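Alginate lyase (Bacteroides ovatus, PDB 3NNB) probably cleaves the polysaccharide alginate by beta-elimination, as other alginate lyases do. Local coordinates at residues G263-E268 against G276-N281; A225-L230 against E252-A257. All coordinates share one frame; numbering follows the deposited sequence. Where two conformers were deposited one is given.

Contact 1: G263-E268 against G276-N281; sequences GKQPLE and GYTIFN
The backbones of Glu268 and Tyr277 come within 5.3 Å, CA to CA, where the short helix 266-269 lies against the start of helix 274-293. Glu268 CB packs beside Tyr277 CB at 3.9 Å. The Glu268 chain then bends at chi2 (-52°), and this turn brings OE1 to 3.3 Å from Tyr277 CB. Neither oxygen bonds to the 276-281 segment; OE2 accepts from the backbone N of Asn221 at the start of helix 221-236. The Tyr277 side chain leads away: its OH is hydrogen-bonded to Tyr69 OH, its ring has a cation-pi contact with Arg271, and a citrate, probably from the crystallisation liquor, lies close by. Gln265 sits at the N-cap position of helix 266-269. Its side chain and that of Glu268 join this turn to helix 274-293, in what is consistent with the helical-hairpin (alpha/alpha) fold of the family. The Gln265 side chain runs extended beyond CG to reach Asn281. Asn281 ND2 donates to Gln265 OE1 at 2.9 Å, with an N-H...O angle of 154°. The two amide planes are 32° apart. Asn281 ND2 has a second acceptor in Gln258 OE1, so two side-chain carbonyls grip this buried amide. Gln265 NE2 lies 3.7 Å from Thr278 CG2. A water accepts from Gln265 N and donates to Thr278 OG1, both at 3.0 Å; OG1 is also hydrogen-bonded to Ala274 O, one turn earlier in its own helix.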
ATOM      1  N   GLY A 263       3.325   8.363 -22.051  1.00  9.20           N
ATOM      2  CA  GLY A 263       3.587   8.058 -20.654  1.00  9.18           C
ATOM      3  C   GLY A 263       2.926   8.913 -19.598  1.00  9.74           C
ATOM      4  O   GLY A 263       2.959   8.576 -18.436  1.00  9.75           O
ATOM      5  N   LYS A 264       2.322  10.016 -19.990  1.00  8.82           N
ATOM      6  CA  LYS A 264       1.649  10.863 -19.026  1.00  7.16           C
ATOM      7  C   LYS A 264       0.463  10.151 -18.386  1.00  8.40           C
ATOM      8  O   LYS A 264      -0.255   9.409 -19.062  1.00  9.17           O
ATOM      9  CB  LYS A 264       1.175  12.167 -19.678  1.00  9.24           C
ATOM     10  CG  LYS A 264       2.279  13.172 -20.068  1.00  4.77           C
ATOM     11  CD  LYS A 264       1.735  14.506 -20.531  1.00  7.25           C
ATOM     12  CE  LYS A 264       2.851  15.425 -21.007  1.00  9.53           C
ATOM     13  NZ  LYS A 264       3.386  15.010 -22.312  1.00 13.58           N
ATOM     14  N   GLN A 265       0.229  10.420 -17.106  1.00  7.58           N
ATOM     15  CA  GLN A 265      -0.957   9.937 -16.439  1.00  5.35           C
ATOM     16  C   GLN A 265      -1.788  11.165 -16.077  1.00  6.20           C
ATOM     17  O   GLN A 265      -1.618  11.763 -14.997  1.00  7.53           O
ATOM     18  CB  GLN A 265      -0.626   9.136 -15.175  1.00  6.21           C
ATOM     19  CG  GLN A 265       0.341   7.969 -15.386  1.00  5.66           C
ATOM     20  CD  GLN A 265       0.827   7.407 -14.060  1.00  8.24           C
ATOM     21  OE1 GLN A 265       0.012   7.071 -13.202  1.00  9.77           O
ATOM     22  NE2 GLN A 265       2.128   7.426 -13.844  1.00  6.66           N
ATOM     23  N   PRO A 266      -2.634  11.594 -17.004  1.00  8.87           N
ATOM     24  CA  PRO A 266      -3.230  12.927 -16.851  1.00  8.36           C
ATOM     25  C   PRO A 266      -4.026  13.142 -15.577  1.00  8.85           C
ATOM     26  O   PRO A 266      -4.060  14.281 -15.091  1.00  8.60           O
ATOM     27  CB  PRO A 266      -4.146  13.064 -18.087  1.00 10.37           C
ATOM     28  CG  PRO A 266      -4.171  11.766 -18.746  1.00 13.19           C
ATOM     29  CD  PRO A 266      -3.002  10.965 -18.269  1.00  9.15           C
ATOM     30  N   LEU A 267      -4.697  12.111 -15.067  1.00  7.06           N
ATOM     31  CA  LEU A 267      -5.506  12.303 -13.862  1.00  6.07           C
ATOM     32  C   LEU A 267      -4.650  12.484 -12.609  1.00  8.74           C
ATOM     33  O   LEU A 267      -5.118  13.076 -11.628  1.00 10.21           O
ATOM     34  CB  LEU A 267      -6.499  11.167 -13.659  1.00  8.31           C
ATOM     35  CG  LEU A 267      -7.520  10.984 -14.786  1.00 10.28           C
ATOM     36  CD1 LEU A 267      -8.381   9.696 -14.602  1.00  9.81           C
ATOM     37  CD2 LEU A 267      -8.405  12.264 -14.935  1.00 12.71           C
ATOM     38  N   GLU A 268      -3.420  11.967 -12.643  1.00  6.06           N
ATOM     39  CA  GLU A 268      -2.451  12.202 -11.583  1.00  7.44           C
ATOM     40  C   GLU A 268      -1.726  13.545 -11.776  1.00  7.36           C
ATOM     41  O   GLU A 268      -1.441  14.246 -10.817  1.00  7.98           O
ATOM     42  CB  GLU A 268      -1.450  11.067 -11.509  1.00  6.99           C
ATOM     43  CG  GLU A 268      -2.083   9.659 -11.559  1.00  9.62           C
ATOM     44  CD  GLU A 268      -3.191   9.461 -10.557  1.00 11.08           C
ATOM     45  OE1 GLU A 268      -3.160  10.102  -9.458  1.00  7.37           O
ATOM     46  OE2 GLU A 268      -4.128   8.687 -10.894  1.00  7.69           O
ATOM     47  N   GLY A 276       3.990  13.272  -6.717  1.00  5.44           N
ATOM     48  CA  GLY A 276       3.621  12.250  -5.741  1.00  6.50           C
ATOM     49  C   GLY A 276       2.623  11.220  -6.245  1.00  7.68           C
ATOM     50  O   GLY A 276       2.834  10.031  -6.066  1.00  6.76           O
ATOM     51  N   TYR A 277       1.571  11.666  -6.906  1.00  8.78           N
ATOM     52  CA  TYR A 277       0.575  10.746  -7.423  1.00  7.42           C
ATOM     53  C   TYR A 277       1.080   9.941  -8.646  1.00  7.54           C
ATOM     54  O   TYR A 277       0.670   8.786  -8.836  1.00  7.59           O
ATOM     55  CB  TYR A 277      -0.744  11.474  -7.720  1.00  6.99           C
ATOM     56  CG  TYR A 277      -1.596  11.597  -6.482  1.00  6.30           C
ATOM     57  CD1 TYR A 277      -2.151  10.481  -5.905  1.00 10.86           C
ATOM     58  CD2 TYR A 277      -1.732  12.817  -5.791  1.00  8.22           C
ATOM     59  CE1 TYR A 277      -2.912  10.565  -4.734  1.00 11.60           C
ATOM     60  CE2 TYR A 277      -2.496  12.895  -4.604  1.00  7.83           C
ATOM     61  CZ  TYR A 277      -3.092  11.775  -4.105  1.00 14.11           C
ATOM     62  OH  TYR A 277      -3.803  11.838  -2.917  1.00 11.93           O
ATOM     63  N   THR A 278       1.900  10.565  -9.491  1.00  7.50           N
ATOM     64  CA  THR A 278       2.527   9.836 -10.607  1.00  6.48           C
ATOM     65  C   THR A 278       3.312   8.648 -10.015  1.00  7.75           C
ATOM     66  O   THR A 278       3.231   7.510 -10.499  1.00  8.09           O
ATOM     67  CB  THR A 278       3.470  10.743 -11.388  1.00  5.93           C
ATOM     68  OG1 THR A 278       2.708  11.706 -12.144  1.00  7.09           O
ATOM     69  CG2 THR A 278       4.374   9.939 -12.355  1.00  8.48           C
ATOM     70  N   ILE A 279       4.067   8.912  -8.971  1.00  7.94           N
ATOM     71  CA  ILE A 279       4.871   7.862  -8.309  1.00  5.61           C
ATOM     72  C   ILE A 279       4.008   6.822  -7.548  1.00  6.87           C
ATOM     73  O   ILE A 279       4.273   5.649  -7.600  1.00  7.49           O
ATOM     74  CB  ILE A 279       5.929   8.522  -7.361  1.00  6.31           C
ATOM     75  CG1 ILE A 279       6.960   9.275  -8.197  1.00  9.97           C
ATOM     76  CG2 ILE A 279       6.574   7.476  -6.422  1.00  7.43           C
ATOM     77  CD1 ILE A 279       7.893  10.177  -7.374  1.00 11.39           C
ATOM     78  N   PHE A 280       2.995   7.301  -6.843  1.00  6.12           N
ATOM     79  CA  PHE A 280       2.026   6.452  -6.124  1.00  7.08           C
ATOM     80  C   PHE A 280       1.440   5.428  -7.082  1.00  7.53           C
ATOM     81  O   PHE A 280       1.449   4.213  -6.800  1.00  6.68           O
ATOM     82  CB  PHE A 280       0.936   7.378  -5.597  1.00  8.27           C
ATOM     83  CG  PHE A 280      -0.047   6.774  -4.585  1.00  7.89           C
ATOM     84  CD1 PHE A 280       0.361   6.354  -3.335  1.00  8.93           C
ATOM     85  CD2 PHE A 280      -1.408   6.745  -4.879  1.00  8.67           C
ATOM     86  CE1 PHE A 280      -0.575   5.904  -2.393  1.00 11.35           C
ATOM     87  CE2 PHE A 280      -2.330   6.292  -3.964  1.00  8.42           C
ATOM     88  CZ  PHE A 280      -1.922   5.879  -2.725  1.00  8.06           C
ATOM     89  N   ASN A 281       0.985   5.885  -8.240  1.00  8.09           N
ATOM     90  CA  ASN A 281       0.345   4.988  -9.209  1.00  6.35           C
ATOM     91  C   ASN A 281       1.369   4.054  -9.839  1.00  7.73           C
ATOM     92  O   ASN A 281       1.112   2.889  -9.974  1.00  8.61           O
ATOM     93  CB  ASN A 281      -0.419   5.795 -10.273  1.00  6.80           C
ATOM     94  CG  ASN A 281      -1.669   5.125 -10.767  1.00  7.27           C
ATOM     95  OD1 ASN A 281      -2.269   4.281 -10.098  1.00  8.24           O
ATOM     96  ND2 ASN A 281      -2.146   5.571 -11.933  1.00  6.42           N
TER
HETATM   97  O   HOH W   1       2.367  10.916 -15.028  1.00  8.12           O

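Contact 2: A225-L230 against E252-A257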
ATOM      1  N   ALA A 225      -5.458   0.798  -7.895  1.00  7.57           N
ATOM      2  CA  ALA A 225      -5.167   0.225  -6.598  1.00  7.01           C
ATOM      3  C   ALA A 225      -6.223  -0.795  -6.157  1.00  7.08           C
ATOM      4  O   ALA A 225      -5.888  -1.797  -5.512  1.00  8.09           O
ATOM      5  CB  ALA A 225      -4.949   1.343  -5.524  1.00  7.50           C
ATOM      6  N   TYR A 226      -7.477  -0.576  -6.505  1.00  7.94           N
ATOM      7  CA  TYR A 226      -8.546  -1.545  -6.161  1.00  7.01           C
ATOM      8  C   TYR A 226      -8.195  -2.897  -6.719  1.00  8.81           C
ATOM      9  O   TYR A 226      -8.295  -3.898  -6.033  1.00  8.69           O
ATOM     10  CB  TYR A 226      -9.883  -1.068  -6.689  1.00  7.09           C
ATOM     11  CG  TYR A 226     -11.004  -2.077  -6.494  1.00  6.31           C
ATOM     12  CD1 TYR A 226     -11.197  -3.092  -7.412  1.00 10.23           C
ATOM     13  CD2 TYR A 226     -11.842  -2.022  -5.372  1.00 12.24           C
ATOM     14  CE1 TYR A 226     -12.220  -4.021  -7.271  1.00 10.35           C
ATOM     15  CE2 TYR A 226     -12.890  -2.958  -5.206  1.00 14.03           C
ATOM     16  CZ  TYR A 226     -13.074  -3.945  -6.156  1.00 14.96           C
ATOM     17  OH  TYR A 226     -14.087  -4.921  -6.084  1.00 17.68           O
ATOM     18  N   ASP A 227      -7.780  -2.916  -7.979  1.00  8.73           N
ATOM     19  CA  ASP A 227      -7.465  -4.200  -8.629  1.00  7.72           C
ATOM     20  C   ASP A 227      -6.294  -4.902  -7.941  1.00  6.70           C
ATOM     21  O   ASP A 227      -6.295  -6.112  -7.770  1.00  7.32           O
ATOM     22  CB  ASP A 227      -7.146  -4.019 -10.104  1.00  7.68           C
ATOM     23  CG  ASP A 227      -8.374  -3.801 -10.957  1.00 10.45           C
ATOM     24  OD1 ASP A 227      -9.506  -3.733 -10.442  1.00 10.84           O
ATOM     25  OD2 ASP A 227      -8.201  -3.686 -12.197  1.00  8.36           O
ATOM     26  N   VAL A 228      -5.243  -4.143  -7.602  1.00  7.17           N
ATOM     27  CA  VAL A 228      -4.106  -4.738  -6.885  1.00  6.44           C
ATOM     28  C   VAL A 228      -4.535  -5.385  -5.567  1.00  6.43           C
ATOM     29  O   VAL A 228      -4.143  -6.511  -5.252  1.00  7.80           O
ATOM     30  CB  VAL A 228      -2.940  -3.723  -6.634  1.00  6.56           C
ATOM     31  CG1 VAL A 228      -1.747  -4.419  -6.005  1.00  9.65           C
ATOM     32  CG2 VAL A 228      -2.523  -3.063  -7.949  1.00  8.46           C
ATOM     33  N   GLN A 229      -5.353  -4.664  -4.812  1.00  6.60           N
ATOM     34  CA  GLN A 229      -5.784  -5.162  -3.515  1.00  6.35           C
ATOM     35  C   GLN A 229      -6.673  -6.384  -3.728  1.00  8.15           C
ATOM     36  O   GLN A 229      -6.487  -7.395  -3.075  1.00  8.11           O
ATOM     37  CB  GLN A 229      -6.600  -4.079  -2.786  1.00  5.61           C
ATOM     38  CG  GLN A 229      -5.832  -2.832  -2.398  1.00  6.50           C
ATOM     39  CD  GLN A 229      -6.582  -2.029  -1.339  1.00  9.80           C
ATOM     40  OE1 GLN A 229      -6.692  -2.471  -0.186  1.00  8.64           O
ATOM     41  NE2 GLN A 229      -7.069  -0.823  -1.710  1.00  9.16           N
ATOM     42  N   LEU A 230      -7.621  -6.314  -4.668  1.00  7.41           N
ATOM     43  CA  LEU A 230      -8.495  -7.481  -4.913  1.00  8.01           C
ATOM     44  C   LEU A 230      -7.645  -8.724  -5.255  1.00  8.00           C
ATOM     45  O   LEU A 230      -7.878  -9.839  -4.751  1.00  7.49           O
ATOM     46  CB  LEU A 230      -9.507  -7.183  -6.017  1.00  8.23           C
ATOM     47  CG  LEU A 230     -10.571  -8.276  -6.231  1.00  7.04           C
ATOM     48  CD1 LEU A 230     -11.559  -8.291  -5.055  1.00 12.34           C
ATOM     49  CD2 LEU A 230     -11.295  -8.018  -7.585  1.00 10.32           C
ATOM     50  N   GLU A 252      -5.899  -3.602 -20.040  1.00 10.53           N
ATOM     51  CA  GLU A 252      -6.917  -2.829 -20.740  0.50 11.54           C
ATOM     52  C   GLU A 252      -7.729  -1.953 -19.796  1.00 10.23           C
ATOM     53  O   GLU A 252      -8.014  -0.817 -20.114  1.00 12.76           O
ATOM     54  CB  GLU A 252      -7.851  -3.746 -21.548  0.50 13.98           C
ATOM     55  CG  GLU A 252      -7.171  -4.387 -22.743  0.50 24.03           C
ATOM     56  CD  GLU A 252      -8.098  -5.291 -23.544  0.50 29.26           C
ATOM     57  OE1 GLU A 252      -9.255  -4.899 -23.809  0.50 29.36           O
ATOM     58  OE2 GLU A 252      -7.651  -6.388 -23.916  0.50 38.54           O
ATOM     59  N   LYS A 253      -8.068  -2.463 -18.607  1.00  9.96           N
ATOM     60  CA  LYS A 253      -8.928  -1.734 -17.687  1.00  9.19           C
ATOM     61  C   LYS A 253      -8.225  -0.568 -17.002  1.00 10.40           C
ATOM     62  O   LYS A 253      -8.846   0.497 -16.780  1.00 10.34           O
ATOM     63  CB  LYS A 253      -9.478  -2.677 -16.624  1.00 11.67           C
ATOM     64  CG  LYS A 253     -10.598  -2.090 -15.780  1.00 15.21           C
ATOM     65  CD  LYS A 253     -11.129  -3.120 -14.744  1.00 16.84           C
ATOM     66  CE  LYS A 253     -11.757  -4.339 -15.370  1.00 24.63           C
ATOM     67  NZ  LYS A 253     -12.890  -3.958 -16.282  1.00 38.64           N
ATOM     68  N   ARG A 254      -6.935  -0.755 -16.718  1.00  7.22           N
ATOM     69  CA  ARG A 254      -6.183   0.196 -15.879  1.00  8.84           C
ATOM     70  C   ARG A 254      -5.006   0.840 -16.629  1.00  8.90           C
ATOM     71  O   ARG A 254      -4.951   2.049 -16.779  1.00  9.88           O
ATOM     72  CB  ARG A 254      -5.680  -0.458 -14.586  1.00  9.21           C
ATOM     73  CG  ARG A 254      -6.755  -1.162 -13.787  1.00  8.12           C
ATOM     74  CD  ARG A 254      -7.917  -0.249 -13.373  1.00  6.63           C
ATOM     75  NE  ARG A 254      -8.917  -1.034 -12.654  1.00  8.12           N
ATOM     76  CZ  ARG A 254     -10.061  -0.553 -12.182  1.00  8.35           C
ATOM     77  NH1 ARG A 254     -10.418   0.692 -12.409  1.00 10.57           N
ATOM     78  NH2 ARG A 254     -10.850  -1.343 -11.487  1.00  9.37           N
ATOM     79  N   LEU A 255      -4.072   0.038 -17.135  1.00  7.45           N
ATOM     80  CA  LEU A 255      -2.878   0.624 -17.728  1.00  8.24           C
ATOM     81  C   LEU A 255      -3.191   1.448 -18.966  1.00  9.01           C
ATOM     82  O   LEU A 255      -2.694   2.548 -19.130  1.00  9.35           O
ATOM     83  CB  LEU A 255      -1.833  -0.450 -18.114  1.00 10.31           C
ATOM     84  CG  LEU A 255      -1.297  -1.271 -16.937  1.00  7.10           C
ATOM     85  CD1 LEU A 255      -0.333  -2.326 -17.439  1.00  7.18           C
ATOM     86  CD2 LEU A 255      -0.662  -0.403 -15.800  1.00  9.06           C
ATOM     87  N   PHE A 256      -3.985   0.893 -19.878  1.00  8.68           N
ATOM     88  CA  PHE A 256      -4.176   1.572 -21.165  1.00  8.28           C
ATOM     89  C   PHE A 256      -5.196   2.712 -21.025  1.00  9.92           C
ATOM     90  O   PHE A 256      -5.283   3.591 -21.902  1.00 11.96           O
ATOM     91  CB  PHE A 256      -4.591   0.595 -22.277  1.00  8.72           C
ATOM     92  CG  PHE A 256      -3.652  -0.592 -22.470  1.00  8.60           C
ATOM     93  CD1 PHE A 256      -2.320  -0.564 -22.068  1.00 11.14           C
ATOM     94  CD2 PHE A 256      -4.129  -1.759 -23.070  1.00 13.13           C
ATOM     95  CE1 PHE A 256      -1.479  -1.674 -22.237  1.00 12.05           C
ATOM     96  CE2 PHE A 256      -3.274  -2.862 -23.247  1.00 12.82           C
ATOM     97  CZ  PHE A 256      -1.980  -2.810 -22.840  1.00 10.86           C
ATOM     98  N   ALA A 257      -5.979   2.676 -19.960  1.00  9.31           N
ATOM     99  CA  ALA A 257      -6.936   3.721 -19.673  1.00  9.27           C
ATOM    100  C   ALA A 257      -6.216   4.950 -19.074  1.00 10.56           C
ATOM    101  O   ALA A 257      -6.558   6.081 -19.405  1.00 11.87           O
ATOM    102  CB  ALA A 257      -8.001   3.214 -18.714  1.00 12.25           C
TER
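Arg254 NE donates to Asp227 OD2 at 2.8 Å, and the bond is nearly straight at 174°. It is half of a salt bridge between helices 221-236 and 240-258, which probably belong to the six-hairpin type of alpha/alpha fold. Their segments run roughly antiparallel, at 141°, with axes 10.8 Å apart. The second bond goes from Arg254 NH2 to Asp227 OD1 at 2.9 Å. The grip is therefore side-on, with one nitrogen to each oxygen. OD2 lies in the guanidinium plane, but both nitrogens approach from above the carboxylate plane, and the two planes are 65° apart. The bend of Arg254 at chi2 swings CD and the guanidinium round so that NE and NH2 face the carboxylate. NH2 also donates to Gln216 O of helix 210-216, which ties a third helix to the pair. Replacing Arg254 with a leucine would probably leave the buried Asp227 carboxylate without its countercharge and Gln216 O without this donor. Tyr226 lies alongside, its hydroxyl bonded to Met206 O and its CD1 4.4 Å from Arg254 NH2. Lys253 CD sits over one face of the Arg254 guanidinium, near the edge of the group rather than over its middle, and 3.9 Å from Asp227 OD2.

From the N terminus, the chain first enters contact 2 at 225-230, on helix 221-236. It turns back along helix 240-258, and contact 2 closes at 252-257 after 21 intervening residues, mostly helical. Contact 1 opens next at 263-268, just past the end of helix 240-258. It closes a much shorter loop of seven residues at 276-281, on helix 274-293. The two loops are in series and neither nest nor cross. The centres of the two contacts are about 14 Å apart and their nearest atoms about 5 Å, so they do not touch. Helix 274-293 links them further: Asn281 touches Leu224 of helix 221-236, and Met285 meets Leu255 of helix 240-258.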